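Transcriptional regulatory protein RcsB (Salmonella typhimurium, PDB 5O8Y) probably acts as the DNA-binding response regulator of the Rcs signalling system, controlling transcription of numerous genes with or without the partner protein RcsA. Local coordinates at residues M4-A9 and E27-V32; M88-A93 and L108-P113; R160-G165 and A200-L205. All coordinates share one frame; numbering follows the deposited sequence.

Contact 1. Residues M4-A9 and E27-V32; sequences MNVIIA and EWVNVV
Met-4 and Asn-5 pair with Val-29 and Asn-30 in the first rungs of a parallel pairing that matches Val-6 with Val-31. Asn-30 serves both ways: its N donates to Met-4 O (3.0 Å), and its O receives Val-6 N (2.9 Å). The run begins at Trp-28, whose O takes Met-4 N, and closes where Val-32 N meets Val-6 O over 2.9 Å.

On one face of the sheet the side chains of Asn-5 and Asn-30 run alongside each other in the same direction, amide planes 63° apart. Asn-30 ND2 reaches Asn-5 OD1 in a weak bond of 3.4 Å. With its CG turned away from the backbone N (chi1 -176°), Asn-30 is brought alongside its neighbour. The stronger polar partner of Asn-5 is Asp-49, whose carbonyl O receives ND2, while Val-32 CG1 packs 3.8 Å from that ND2.

The other face is apolar. Val-6 CG2 meets Val-29 CG1 at 4.1 Å, and Met-4 SD reaches the rim of the Trp-28 ring beside CZ3, 4.4 Å away and close to the ring plane. Ile-8 CD1 touches Val-31 CG1 at 4.0 Å, the side chains running roughly at right angles. Leu-120 and Gln-124 of helix 112-124 cover Met-4 and Trp-28; Leu-23 of helix 13-24 packs on Val-31.

Strand 4-9, helix 13-24 and strand 29-35 form a beta-alpha-beta crossover, the opening unit of the CheY-like receiver fold.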
ATOM      1  N   MET F   4     -39.722  -6.912  10.251  1.00 58.97           N
ATOM      2  CA  MET F   4     -38.550  -6.225   9.704  1.00 54.50           C
ATOM      3  C   MET F   4     -38.996  -4.903   9.086  1.00 49.81           C
ATOM      4  O   MET F   4     -39.857  -4.886   8.204  1.00 49.90           O
ATOM      5  CB  MET F   4     -37.893  -7.118   8.645  1.00 56.31           C
ATOM      6  CG  MET F   4     -36.740  -6.502   7.858  1.00 58.00           C
ATOM      7  SD  MET F   4     -36.088  -7.664   6.638  1.00 59.92           S
ATOM      8  CE  MET F   4     -34.925  -8.592   7.628  1.00 60.34           C
ATOM      9  N   ASN F   5     -38.424  -3.802   9.558  1.00 45.78           N
ATOM     10  CA  ASN F   5     -38.649  -2.501   8.941  1.00 45.72           C
ATOM     11  C   ASN F   5     -37.668  -2.302   7.779  1.00 44.75           C
ATOM     12  O   ASN F   5     -36.513  -2.749   7.841  1.00 46.98           O
ATOM     13  CB  ASN F   5     -38.533  -1.367   9.965  1.00 45.63           C
ATOM     14  CG  ASN F   5     -39.721  -1.302  10.912  1.00 47.61           C
ATOM     15  OD1 ASN F   5     -40.641  -2.126  10.852  1.00 49.35           O
ATOM     16  ND2 ASN F   5     -39.711  -0.305  11.790  1.00 45.90           N
ATOM     17  N   VAL F   6     -38.139  -1.617   6.737  1.00 41.35           N
ATOM     18  CA  VAL F   6     -37.434  -1.503   5.463  1.00 39.96           C
ATOM     19  C   VAL F   6     -37.592  -0.074   4.922  1.00 39.18           C
ATOM     20  O   VAL F   6     -38.636   0.553   5.082  1.00 39.29           O
ATOM     21  CB  VAL F   6     -37.977  -2.588   4.487  1.00 41.87           C
ATOM     22  CG1 VAL F   6     -37.939  -2.168   3.031  1.00 44.09           C
ATOM     23  CG2 VAL F   6     -37.224  -3.896   4.670  1.00 42.37           C
ATOM     24  N   ILE F   7     -36.540   0.431   4.287  1.00 39.13           N
ATOM     25  CA  ILE F   7     -36.594   1.683   3.531  1.00 38.41           C
ATOM     26  C   ILE F   7     -36.392   1.327   2.063  1.00 36.70           C
ATOM     27  O   ILE F   7     -35.562   0.471   1.751  1.00 35.62           O
ATOM     28  CB  ILE F   7     -35.482   2.661   3.967  1.00 38.49           C
ATOM     29  CG1 ILE F   7     -35.575   2.957   5.465  1.00 39.41           C
ATOM     30  CG2 ILE F   7     -35.565   3.962   3.178  1.00 38.53           C
ATOM     31  CD1 ILE F   7     -34.256   3.374   6.072  1.00 41.34           C
ATOM     32  N   ILE F   8     -37.137   1.981   1.171  1.00 35.09           N
ATOM     33  CA  ILE F   8     -37.003   1.737  -0.272  1.00 36.15           C
ATOM     34  C   ILE F   8     -36.649   3.024  -1.004  1.00 34.49           C
ATOM     35  O   ILE F   8     -37.130   4.099  -0.650  1.00 35.08           O
ATOM     36  CB  ILE F   8     -38.251   1.058  -0.898  1.00 36.81           C
ATOM     37  CG1 ILE F   8     -39.523   1.889  -0.698  1.00 38.34           C
ATOM     38  CG2 ILE F   8     -38.453  -0.328  -0.298  1.00 38.16           C
ATOM     39  CD1 ILE F   8     -40.752   1.255  -1.322  1.00 38.88           C
ATOM     40  N   ALA F   9     -35.774   2.901  -1.996  1.00 35.11           N
ATOM     41  CA  ALA F   9     -35.345   4.033  -2.811  1.00 36.78           C
ATOM     42  C   ALA F   9     -35.223   3.611  -4.277  1.00 37.82           C
ATOM     43  O   ALA F   9     -34.544   2.636  -4.603  1.00 35.20           O
ATOM     44  CB  ALA F   9     -34.027   4.599  -2.301  1.00 35.83           C
ATOM     45  N   GLU F  27     -46.648  -9.871   5.265  1.00 68.56           N
ATOM     46  CA  GLU F  27     -47.068  -9.432   6.612  1.00 69.18           C
ATOM     47  C   GLU F  27     -45.926  -9.171   7.617  1.00 63.06           C
ATOM     48  O   GLU F  27     -46.100  -8.392   8.551  1.00 59.37           O
ATOM     49  CB  GLU F  27     -48.106 -10.413   7.200  1.00 75.31           C
ATOM     50  CG  GLU F  27     -47.624 -11.855   7.416  1.00 80.16           C
ATOM     51  CD  GLU F  27     -48.759 -12.868   7.563  1.00 85.99           C
ATOM     52  OE1 GLU F  27     -49.863 -12.660   7.005  1.00 89.87           O
ATOM     53  OE2 GLU F  27     -48.541 -13.900   8.236  1.00 90.18           O
ATOM     54  N   TRP F  28     -44.770  -9.798   7.402  1.00 58.64           N
ATOM     55  CA  TRP F  28     -43.580  -9.607   8.251  1.00 56.16           C
ATOM     56  C   TRP F  28     -42.595  -8.521   7.756  1.00 55.92           C
ATOM     57  O   TRP F  28     -41.556  -8.309   8.382  1.00 59.74           O
ATOM     58  CB  TRP F  28     -42.843 -10.941   8.461  1.00 56.37           C
ATOM     59  CG  TRP F  28     -42.413 -11.644   7.201  1.00 56.93           C
ATOM     60  CD1 TRP F  28     -43.145 -12.546   6.479  1.00 57.81           C
ATOM     61  CD2 TRP F  28     -41.157 -11.513   6.526  1.00 56.88           C
ATOM     62  NE1 TRP F  28     -42.424 -12.978   5.391  1.00 58.53           N
ATOM     63  CE2 TRP F  28     -41.201 -12.360   5.394  1.00 58.05           C
ATOM     64  CE3 TRP F  28     -39.997 -10.758   6.762  1.00 56.31           C
ATOM     65  CZ2 TRP F  28     -40.124 -12.477   4.497  1.00 58.63           C
ATOM     66  CZ3 TRP F  28     -38.927 -10.877   5.871  1.00 56.10           C
ATOM     67  CH2 TRP F  28     -39.001 -11.728   4.752  1.00 57.14           C
ATOM     68  N   VAL F  29     -42.917  -7.838   6.653  1.00 52.93           N
ATOM     69  CA  VAL F  29     -42.129  -6.699   6.157  1.00 49.37           C
ATOM     70  C   VAL F  29     -42.985  -5.432   6.225  1.00 48.99           C
ATOM     71  O   VAL F  29     -44.132  -5.431   5.789  1.00 50.00           O
ATOM     72  CB  VAL F  29     -41.645  -6.927   4.711  1.00 48.15           C
ATOM     73  CG1 VAL F  29     -40.897  -5.709   4.183  1.00 49.57           C
ATOM     74  CG2 VAL F  29     -40.760  -8.163   4.635  1.00 48.05           C
ATOM     75  N   ASN F  30     -42.406  -4.363   6.770  1.00 48.42           N
ATOM     76  CA  ASN F  30     -43.078  -3.081   6.962  1.00 49.24           C
ATOM     77  C   ASN F  30     -42.202  -1.984   6.334  1.00 48.89           C
ATOM     78  O   ASN F  30     -41.059  -1.779   6.747  1.00 47.07           O
ATOM     79  CB  ASN F  30     -43.264  -2.835   8.471  1.00 53.19           C
ATOM     80  CG  ASN F  30     -44.051  -1.564   8.787  1.00 56.67           C
ATOM     81  OD1 ASN F  30     -45.073  -1.275   8.164  1.00 63.28           O
ATOM     82  ND2 ASN F  30     -43.586  -0.810   9.782  1.00 57.13           N
ATOM     83  N   VAL F  31     -42.731  -1.304   5.319  1.00 46.01           N
ATOM     84  CA  VAL F  31     -42.029  -0.209   4.657  1.00 44.48           C
ATOM     85  C   VAL F  31     -42.258   1.063   5.468  1.00 44.68           C
ATOM     86  O   VAL F  31     -43.402   1.470   5.636  1.00 43.64           O
ATOM     87  CB  VAL F  31     -42.525  -0.006   3.207  1.00 43.04           C
ATOM     88  CG1 VAL F  31     -41.824   1.180   2.546  1.00 42.93           C
ATOM     89  CG2 VAL F  31     -42.319  -1.273   2.386  1.00 42.47           C
ATOM     90  N   VAL F  32     -41.175   1.683   5.956  1.00 45.84           N
ATOM     91  CA  VAL F  32     -41.263   2.934   6.763  1.00 45.21           C
ATOM     92  C   VAL F  32     -40.729   4.189   6.070  1.00 43.71           C
ATOM     93  O   VAL F  32     -40.771   5.272   6.650  1.00 44.53           O
ATOM     94  CB  VAL F  32     -40.600   2.798   8.156  1.00 45.89           C
ATOM     95  CG1 VAL F  32     -41.264   1.679   8.941  1.00 47.19           C
ATOM     96  CG2 VAL F  32     -39.090   2.577   8.060  1.00 46.35           C
TER

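Contact 2. Residues M88-A93 and L108-P113. With SO4 (sulfate ion), chain R.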
ATOM      1  N   MET F  88     -31.946  -2.834 -12.547  1.00 45.51           N
ATOM      2  CA  MET F  88     -32.134  -3.347 -13.908  1.00 50.25           C
ATOM      3  C   MET F  88     -30.806  -3.628 -14.610  1.00 48.02           C
ATOM      4  O   MET F  88     -30.799  -4.309 -15.634  1.00 47.26           O
ATOM      5  CB  MET F  88     -32.931  -2.353 -14.774  1.00 56.46           C
ATOM      6  CG  MET F  88     -34.394  -2.708 -14.977  1.00 63.03           C
ATOM      7  SD  MET F  88     -35.134  -1.653 -16.240  1.00 74.64           S
ATOM      8  CE  MET F  88     -34.922  -0.025 -15.509  1.00 74.25           C
ATOM      9  N   ASN F  89     -29.700  -3.083 -14.097  1.00 45.12           N
ATOM     10  CA  ASN F  89     -28.401  -3.225 -14.762  1.00 44.76           C
ATOM     11  C   ASN F  89     -27.947  -4.684 -14.745  1.00 46.14           C
ATOM     12  O   ASN F  89     -27.781  -5.271 -13.679  1.00 48.52           O
ATOM     13  CB  ASN F  89     -27.347  -2.337 -14.102  1.00 42.56           C
ATOM     14  CG  ASN F  89     -26.209  -1.991 -15.033  1.00 40.75           C
ATOM     15  OD1 ASN F  89     -25.649  -2.858 -15.723  1.00 38.52           O
ATOM     16  ND2 ASN F  89     -25.854  -0.713 -15.059  1.00 39.03           N
ATOM     17  N   ASN F  90     -27.774  -5.259 -15.934  1.00 48.02           N
ATOM     18  CA  ASN F  90     -27.366  -6.657 -16.089  1.00 51.73           C
ATOM     19  C   ASN F  90     -25.897  -6.808 -16.517  1.00 49.91           C
ATOM     20  O   ASN F  90     -25.452  -7.919 -16.819  1.00 51.28           O
ATOM     21  CB  ASN F  90     -28.291  -7.350 -17.101  1.00 54.99           C
ATOM     22  CG  ASN F  90     -29.707  -7.524 -16.573  1.00 59.08           C
ATOM     23  OD1 ASN F  90     -29.993  -8.453 -15.812  1.00 60.40           O
ATOM     24  ND2 ASN F  90     -30.606  -6.644 -16.994  1.00 63.06           N
ATOM     25  N   ASN F  91     -25.140  -5.710 -16.517  1.00 49.21           N
ATOM     26  CA  ASN F  91     -23.748  -5.735 -16.971  1.00 49.32           C
ATOM     27  C   ASN F  91     -22.870  -6.402 -15.897  1.00 47.90           C
ATOM     28  O   ASN F  91     -22.786  -5.889 -14.776  1.00 46.94           O
ATOM     29  CB  ASN F  91     -23.246  -4.322 -17.298  1.00 49.91           C
ATOM     30  CG  ASN F  91     -22.162  -4.320 -18.363  1.00 53.72           C
ATOM     31  OD1 ASN F  91     -21.181  -5.076 -18.291  1.00 54.79           O
ATOM     32  ND2 ASN F  91     -22.338  -3.478 -19.368  1.00 54.12           N
ATOM     33  N   PRO F  92     -22.224  -7.547 -16.226  1.00 45.71           N
ATOM     34  CA  PRO F  92     -21.471  -8.314 -15.217  1.00 44.86           C
ATOM     35  C   PRO F  92     -20.430  -7.526 -14.424  1.00 42.41           C
ATOM     36  O   PRO F  92     -20.305  -7.738 -13.222  1.00 43.46           O
ATOM     37  CB  PRO F  92     -20.789  -9.405 -16.044  1.00 45.69           C
ATOM     38  CG  PRO F  92     -21.672  -9.584 -17.219  1.00 45.45           C
ATOM     39  CD  PRO F  92     -22.159  -8.207 -17.545  1.00 45.85           C
ATOM     40  N   ALA F  93     -19.710  -6.621 -15.084  1.00 41.92           N
ATOM     41  CA  ALA F  93     -18.690  -5.813 -14.413  1.00 41.59           C
ATOM     42  C   ALA F  93     -19.299  -4.842 -13.388  1.00 41.50           C
ATOM     43  O   ALA F  93     -18.696  -4.591 -12.345  1.00 41.66           O
ATOM     44  CB  ALA F  93     -17.835  -5.069 -15.432  1.00 41.62           C
ATOM     45  N   LEU F 108     -31.960  -8.644  -9.152  1.00 40.05           N
ATOM     46  CA  LEU F 108     -32.307  -8.098 -10.462  1.00 40.70           C
ATOM     47  C   LEU F 108     -33.817  -7.909 -10.499  1.00 38.66           C
ATOM     48  O   LEU F 108     -34.558  -8.769 -10.027  1.00 38.29           O
ATOM     49  CB  LEU F 108     -31.855  -9.021 -11.586  1.00 42.42           C
ATOM     50  CG  LEU F 108     -30.359  -9.329 -11.628  1.00 45.00           C
ATOM     51  CD1 LEU F 108     -30.057 -10.338 -12.725  1.00 45.97           C
ATOM     52  CD2 LEU F 108     -29.545  -8.058 -11.826  1.00 46.34           C
ATOM     53  N   LYS F 109     -34.257  -6.783 -11.050  1.00 37.95           N
ATOM     54  CA  LYS F 109     -35.675  -6.402 -11.036  1.00 40.47           C
ATOM     55  C   LYS F 109     -36.595  -7.395 -11.745  1.00 43.09           C
ATOM     56  O   LYS F 109     -37.730  -7.601 -11.311  1.00 44.06           O
ATOM     57  CB  LYS F 109     -35.861  -4.997 -11.610  1.00 39.73           C
ATOM     58  CG  LYS F 109     -35.449  -3.927 -10.621  1.00 38.85           C
ATOM     59  CD  LYS F 109     -35.459  -2.534 -11.208  1.00 38.37           C
ATOM     60  CE  LYS F 109     -35.377  -1.508 -10.085  1.00 38.09           C
ATOM     61  NZ  LYS F 109     -35.188  -0.118 -10.564  1.00 37.38           N
ATOM     62  N   GLN F 110     -36.099  -8.015 -12.813  1.00 44.62           N
ATOM     63  CA  GLN F 110     -36.850  -9.047 -13.533  1.00 48.55           C
ATOM     64  C   GLN F 110     -37.249 -10.257 -12.663  1.00 47.40           C
ATOM     65  O   GLN F 110     -38.282 -10.882 -12.911  1.00 50.71           O
ATOM     66  CB  GLN F 110     -36.102  -9.501 -14.804  1.00 52.48           C
ATOM     67  CG  GLN F 110     -34.696 -10.064 -14.593  1.00 56.04           C
ATOM     68  CD  GLN F 110     -33.575  -9.076 -14.901  1.00 59.90           C
ATOM     69  OE1 GLN F 110     -33.703  -7.860 -14.687  1.00 60.63           O
ATOM     70  NE2 GLN F 110     -32.455  -9.604 -15.397  1.00 62.02           N
ATOM     71  N   GLY F 111     -36.443 -10.570 -11.645  1.00 46.11           N
ATOM     72  CA  GLY F 111     -36.757 -11.627 -10.673  1.00 43.61           C
ATOM     73  C   GLY F 111     -37.302 -11.147  -9.333  1.00 43.22           C
ATOM     74  O   GLY F 111     -37.504 -11.954  -8.437  1.00 42.77           O
ATOM     75  N   ALA F 112     -37.582  -9.852  -9.203  1.00 43.25           N
ATOM     76  CA  ALA F 112     -37.901  -9.238  -7.906  1.00 45.12           C
ATOM     77  C   ALA F 112     -39.125  -9.805  -7.164  1.00 47.91           C
ATOM     78  O   ALA F 112     -39.085  -9.914  -5.940  1.00 47.81           O
ATOM     79  CB  ALA F 112     -38.034  -7.723  -8.053  1.00 45.88           C
ATOM     80  N   PRO F 113     -40.211 -10.169  -7.888  1.00 49.53           N
ATOM     81  CA  PRO F 113     -41.392 -10.722  -7.198  1.00 48.91           C
ATOM     82  C   PRO F 113     -41.130 -11.906  -6.239  1.00 49.59           C
ATOM     83  O   PRO F 113     -41.789 -11.991  -5.192  1.00 49.78           O
ATOM     84  CB  PRO F 113     -42.294 -11.148  -8.357  1.00 50.37           C
ATOM     85  CG  PRO F 113     -41.958 -10.179  -9.441  1.00 49.61           C
ATOM     86  CD  PRO F 113     -40.479  -9.968  -9.325  1.00 48.26           C
TER
HETATM   87  S   SO4 R 301     -31.683   0.888 -12.007  1.00 54.87           S
HETATM   88  O1  SO4 R 301     -33.081   0.532 -11.739  1.00 57.26           O
HETATM   89  O2  SO4 R 301     -31.617   2.311 -12.353  1.00 55.10           O
HETATM   90  O3  SO4 R 301     -30.817   0.604 -10.835  1.00 57.31           O
HETATM   91  O4  SO4 R 301     -31.224   0.093 -13.163  1.00 63.88           O
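Lys-109 projects its CB toward Met-88, and its side chain then runs almost fully stretched past that residue to a sulfate ion. CG sits beside Met-88 N at 4.1 Å. The next carbon, CD, rests 3.8 Å from Met-88 N and 3.9 Å from Met-88 CG, so the aliphatic stem lies against both backbone and side chain. CE comes within 3.5 Å of sulfate O1, and NZ ends at that same oxygen, at a modelled separation that is doubtfully short. The extended chain (chi2, chi3 and chi4 all near 180°) lets NZ also form salt bridges with Asp-10 and Asp-56.

Met-88 holds the anion from another point, its backbone N donating to sulfate O4 over 3.1 Å, while Thr-87, Ser-58 and the backbone N of Leu-57 add further bonds.

A second, purely polar link lies farther along. Gln-110 NE2 donates to Asn-90 OD1 at 2.7 Å, fairly straight (N-H...O 160°). The amides reach for each other from the two segments with planes 43° apart, and the acceptor lies in the amide plane of Gln-110. Leu-108 CD1 packs against that same OD1 at 3.6 Å, and Leu-137 of helix 132-139 touches both Leu-108 and Asn-90. Asn-89 OD1 accepts from Asn-91 N in an Asx turn, and its ND2 makes a weak hydrogen bond to Gly-165 O of the second subunit, whose Leu-167 packs on Met-88 and Asn-89.

Asp-56 is the predicted phosphorylation site, and the sulfate, probably from the crystallisation liquor, is held by Lys-109, Thr-87, Ser-58 and backbone NH groups where a phosphoryl group might sit. Lys-109 faces Asp-10, Asp-56 and the anion together, consistent with the conserved lysine of CheY-like receivers.

Contact 3. Residues R160-G165 and A200-L205; sequences RLFAEG and ALLNYL
Phe-162 and Leu-202 carry most of this contact, which across the two helices is entirely apolar; no hydrogen bond links them. Phe-162 CD2 approaches Leu-202 CD2 at 3.9 Å and Leu-201 CD2 at 4.0 Å, and both methyls reach the ring obliquely. Its neighbour CE2 touches Leu-202 CG and CD1, each 4.0 Å away. The ring stands out toward the other helix because CG is anti to the backbone N of Phe-162 (chi1 -161°), and the Leu-202 side chain runs roughly perpendicular to that of Phe-162. Backbone joins in as well: Leu-202 CD2 lies 3.8 Å from Ala-163 CA and equally near Phe-162 O. One turn farther along helix 198-205, Leu-205 CD1 reaches Ala-163 CB at 4.2 Å. The axes of the short segments 160-164 and 200-205 cross at -97°, 10.2 Å apart at their closest.

No backbone hydrogen bond crosses between the two segments. Gly-165 is the first residue to leave helical backbone angles, and its positive phi (107°) belongs to a Schellman motif.

Polar and charged partners lie around the apolar contact. Lys-186 of helix 179-193 stands in a cation-pi relation to the Phe-162 ring, and Met-190 and Leu-193 of that helix cover Leu-201. Arg-160, on the far side of its helix, forms salt bridges with Glu-157 and with Asp-66 of the second subunit.

First and last helices of a LuxR-type DNA-binding domain are thereby packed together, closing the four-helix bundle that carries the predicted helix-turn-helix at residues 168-187.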
ATOM      1  N   ARG F 160       1.979 -11.465 -23.103  1.00 38.93           N
ATOM      2  CA  ARG F 160       2.961 -11.223 -22.048  1.00 40.69           C
ATOM      3  C   ARG F 160       4.208 -10.554 -22.622  1.00 39.89           C
ATOM      4  O   ARG F 160       4.629  -9.503 -22.125  1.00 40.14           O
ATOM      5  CB  ARG F 160       3.334 -12.519 -21.318  1.00 42.94           C
ATOM      6  CG  ARG F 160       4.109 -12.290 -20.024  1.00 44.80           C
ATOM      7  CD  ARG F 160       4.629 -13.586 -19.420  1.00 45.69           C
ATOM      8  NE  ARG F 160       5.625 -14.232 -20.277  1.00 47.48           N
ATOM      9  CZ  ARG F 160       6.885 -13.819 -20.446  1.00 49.85           C
ATOM     10  NH1 ARG F 160       7.362 -12.745 -19.819  1.00 51.39           N
ATOM     11  NH2 ARG F 160       7.690 -14.495 -21.260  1.00 52.66           N
ATOM     12  N   LEU F 161       4.764 -11.140 -23.685  1.00 37.35           N
ATOM     13  CA  LEU F 161       5.963 -10.593 -24.324  1.00 36.60           C
ATOM     14  C   LEU F 161       5.701  -9.218 -24.935  1.00 36.15           C
ATOM     15  O   LEU F 161       6.562  -8.333 -24.861  1.00 36.37           O
ATOM     16  CB  LEU F 161       6.512 -11.548 -25.389  1.00 35.91           C
ATOM     17  CG  LEU F 161       7.136 -12.846 -24.874  1.00 36.53           C
ATOM     18  CD1 LEU F 161       7.448 -13.765 -26.045  1.00 36.78           C
ATOM     19  CD2 LEU F 161       8.394 -12.580 -24.056  1.00 36.07           C
ATOM     20  N   PHE F 162       4.519  -9.027 -25.517  1.00 35.89           N
ATOM     21  CA  PHE F 162       4.131  -7.700 -26.022  1.00 36.81           C
ATOM     22  C   PHE F 162       4.120  -6.646 -24.904  1.00 36.72           C
ATOM     23  O   PHE F 162       4.621  -5.536 -25.092  1.00 36.10           O
ATOM     24  CB  PHE F 162       2.773  -7.730 -26.732  1.00 36.05           C
ATOM     25  CG  PHE F 162       2.547  -6.551 -27.626  1.00 36.93           C
ATOM     26  CD1 PHE F 162       3.230  -6.447 -28.834  1.00 37.58           C
ATOM     27  CD2 PHE F 162       1.675  -5.529 -27.259  1.00 38.43           C
ATOM     28  CE1 PHE F 162       3.055  -5.349 -29.661  1.00 38.11           C
ATOM     29  CE2 PHE F 162       1.487  -4.430 -28.088  1.00 38.03           C
ATOM     30  CZ  PHE F 162       2.178  -4.337 -29.290  1.00 38.38           C
ATOM     31  N   ALA F 163       3.573  -7.010 -23.747  1.00 36.93           N
ATOM     32  CA  ALA F 163       3.570  -6.134 -22.562  1.00 39.21           C
ATOM     33  C   ALA F 163       4.992  -5.843 -22.048  1.00 38.90           C
ATOM     34  O   ALA F 163       5.279  -4.736 -21.604  1.00 38.25           O
ATOM     35  CB  ALA F 163       2.713  -6.738 -21.451  1.00 38.69           C
ATOM     36  N   GLU F 164       5.879  -6.833 -22.149  1.00 40.33           N
ATOM     37  CA  GLU F 164       7.292  -6.656 -21.789  1.00 40.92           C
ATOM     38  C   GLU F 164       8.099  -5.757 -22.740  1.00 39.61           C
ATOM     39  O   GLU F 164       9.221  -5.365 -22.406  1.00 40.73           O
ATOM     40  CB  GLU F 164       7.989  -8.016 -21.656  1.00 43.07           C
ATOM     41  CG  GLU F 164       7.459  -8.898 -20.530  1.00 44.76           C
ATOM     42  CD  GLU F 164       7.899  -8.464 -19.141  1.00 49.20           C
ATOM     43  OE1 GLU F 164       7.746  -9.283 -18.206  1.00 53.75           O
ATOM     44  OE2 GLU F 164       8.393  -7.325 -18.963  1.00 50.10           O
ATOM     45  N   GLY F 165       7.546  -5.435 -23.908  1.00 38.93           N
ATOM     46  CA  GLY F 165       8.195  -4.547 -24.881  1.00 38.39           C
ATOM     47  C   GLY F 165       8.756  -5.223 -26.129  1.00 37.58           C
ATOM     48  O   GLY F 165       9.513  -4.599 -26.868  1.00 36.47           O
ATOM     49  N   ALA F 200      -4.668   0.666 -26.474  1.00 53.49           N
ATOM     50  CA  ALA F 200      -5.728   0.063 -25.670  1.00 52.16           C
ATOM     51  C   ALA F 200      -5.330  -1.295 -25.102  1.00 50.36           C
ATOM     52  O   ALA F 200      -5.635  -1.587 -23.947  1.00 51.83           O
ATOM     53  CB  ALA F 200      -7.009  -0.062 -26.487  1.00 53.23           C
ATOM     54  N   LEU F 201      -4.654  -2.122 -25.904  1.00 46.10           N
ATOM     55  CA  LEU F 201      -4.184  -3.439 -25.434  1.00 44.11           C
ATOM     56  C   LEU F 201      -3.191  -3.308 -24.266  1.00 42.07           C
ATOM     57  O   LEU F 201      -3.298  -4.038 -23.293  1.00 41.23           O
ATOM     58  CB  LEU F 201      -3.565  -4.251 -26.589  1.00 42.83           C
ATOM     59  CG  LEU F 201      -2.870  -5.589 -26.283  1.00 41.45           C
ATOM     60  CD1 LEU F 201      -3.810  -6.611 -25.673  1.00 40.30           C
ATOM     61  CD2 LEU F 201      -2.252  -6.154 -27.552  1.00 42.56           C
ATOM     62  N   LEU F 202      -2.246  -2.377 -24.364  1.00 43.96           N
ATOM     63  CA  LEU F 202      -1.204  -2.201 -23.327  1.00 47.07           C
ATOM     64  C   LEU F 202      -1.727  -1.569 -22.036  1.00 51.23           C
ATOM     65  O   LEU F 202      -1.333  -1.997 -20.950  1.00 51.08           O
ATOM     66  CB  LEU F 202      -0.011  -1.400 -23.863  1.00 45.02           C
ATOM     67  CG  LEU F 202       0.872  -2.175 -24.851  1.00 45.37           C
ATOM     68  CD1 LEU F 202       1.752  -1.229 -25.646  1.00 45.73           C
ATOM     69  CD2 LEU F 202       1.721  -3.228 -24.153  1.00 44.64           C
ATOM     70  N   ASN F 203      -2.605  -0.566 -22.146  1.00 56.27           N
ATOM     71  CA  ASN F 203      -3.318  -0.032 -20.964  1.00 58.21           C
ATOM     72  C   ASN F 203      -4.128  -1.118 -20.253  1.00 59.50           C
ATOM     73  O   ASN F 203      -4.115  -1.197 -19.026  1.00 64.38           O
ATOM     74  CB  ASN F 203      -4.250   1.125 -21.338  1.00 59.15           C
ATOM     75  CG  ASN F 203      -3.509   2.409 -21.675  1.00 60.50           C
ATOM     76  OD1 ASN F 203      -4.025   3.243 -22.422  1.00 64.63           O
ATOM     77  ND2 ASN F 203      -2.312   2.584 -21.126  1.00 58.63           N
ATOM     78  N   TYR F 204      -4.812  -1.953 -21.029  1.00 60.59           N
ATOM     79  CA  TYR F 204      -5.572  -3.089 -20.492  1.00 65.18           C
ATOM     80  C   TYR F 204      -4.658  -4.060 -19.744  1.00 67.24           C
ATOM     81  O   TYR F 204      -4.993  -4.507 -18.649  1.00 73.54           O
ATOM     82  CB  TYR F 204      -6.287  -3.830 -21.630  1.00 70.19           C
ATOM     83  CG  TYR F 204      -7.543  -4.587 -21.250  1.00 73.43           C
ATOM     84  CD1 TYR F 204      -7.476  -5.842 -20.639  1.00 74.76           C
ATOM     85  CD2 TYR F 204      -8.812  -4.061 -21.548  1.00 75.92           C
ATOM     86  CE1 TYR F 204      -8.637  -6.541 -20.315  1.00 76.37           C
ATOM     87  CE2 TYR F 204      -9.974  -4.749 -21.232  1.00 73.05           C
ATOM     88  CZ  TYR F 204      -9.887  -5.987 -20.618  1.00 75.27           C
ATOM     89  OH  TYR F 204     -11.047  -6.664 -20.311  1.00 74.96           O
ATOM     90  N   LEU F 205      -3.508  -4.373 -20.342  1.00 66.93           N
ATOM     91  CA  LEU F 205      -2.519  -5.284 -19.742  1.00 66.01           C
ATOM     92  C   LEU F 205      -1.785  -4.722 -18.510  1.00 68.85           C
ATOM     93  O   LEU F 205      -1.198  -5.491 -17.752  1.00 70.36           O
ATOM     94  CB  LEU F 205      -1.495  -5.731 -20.797  1.00 63.16           C
ATOM     95  CG  LEU F 205      -2.029  -6.680 -21.873  1.00 61.18           C
ATOM     96  CD1 LEU F 205      -1.127  -6.688 -23.096  1.00 62.89           C
ATOM     97  CD2 LEU F 205      -2.192  -8.090 -21.330  1.00 62.27           C
TER

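Contacts 1, 2 and 3 follow one another along the chain. The first two belong to the receiver domain: contact 1 pairs outer strand 29-35 with its neighbour 4-9, and contact 2 joins the turns after strands 82-87 and 105-108, which lead into helices 92-99 and 112-124, towards the other end of the strand order. Their centres are about 21 Å apart. Contact 3 sits in the LuxR-type domain, with its centre about 50 Å from that of contact 1 and about 34 Å from that of contact 2. Contacts 2 and 3 both touch the second subunit, which places the phosphorylation-site region of one copy beside the DNA-binding domain of another in this assembly.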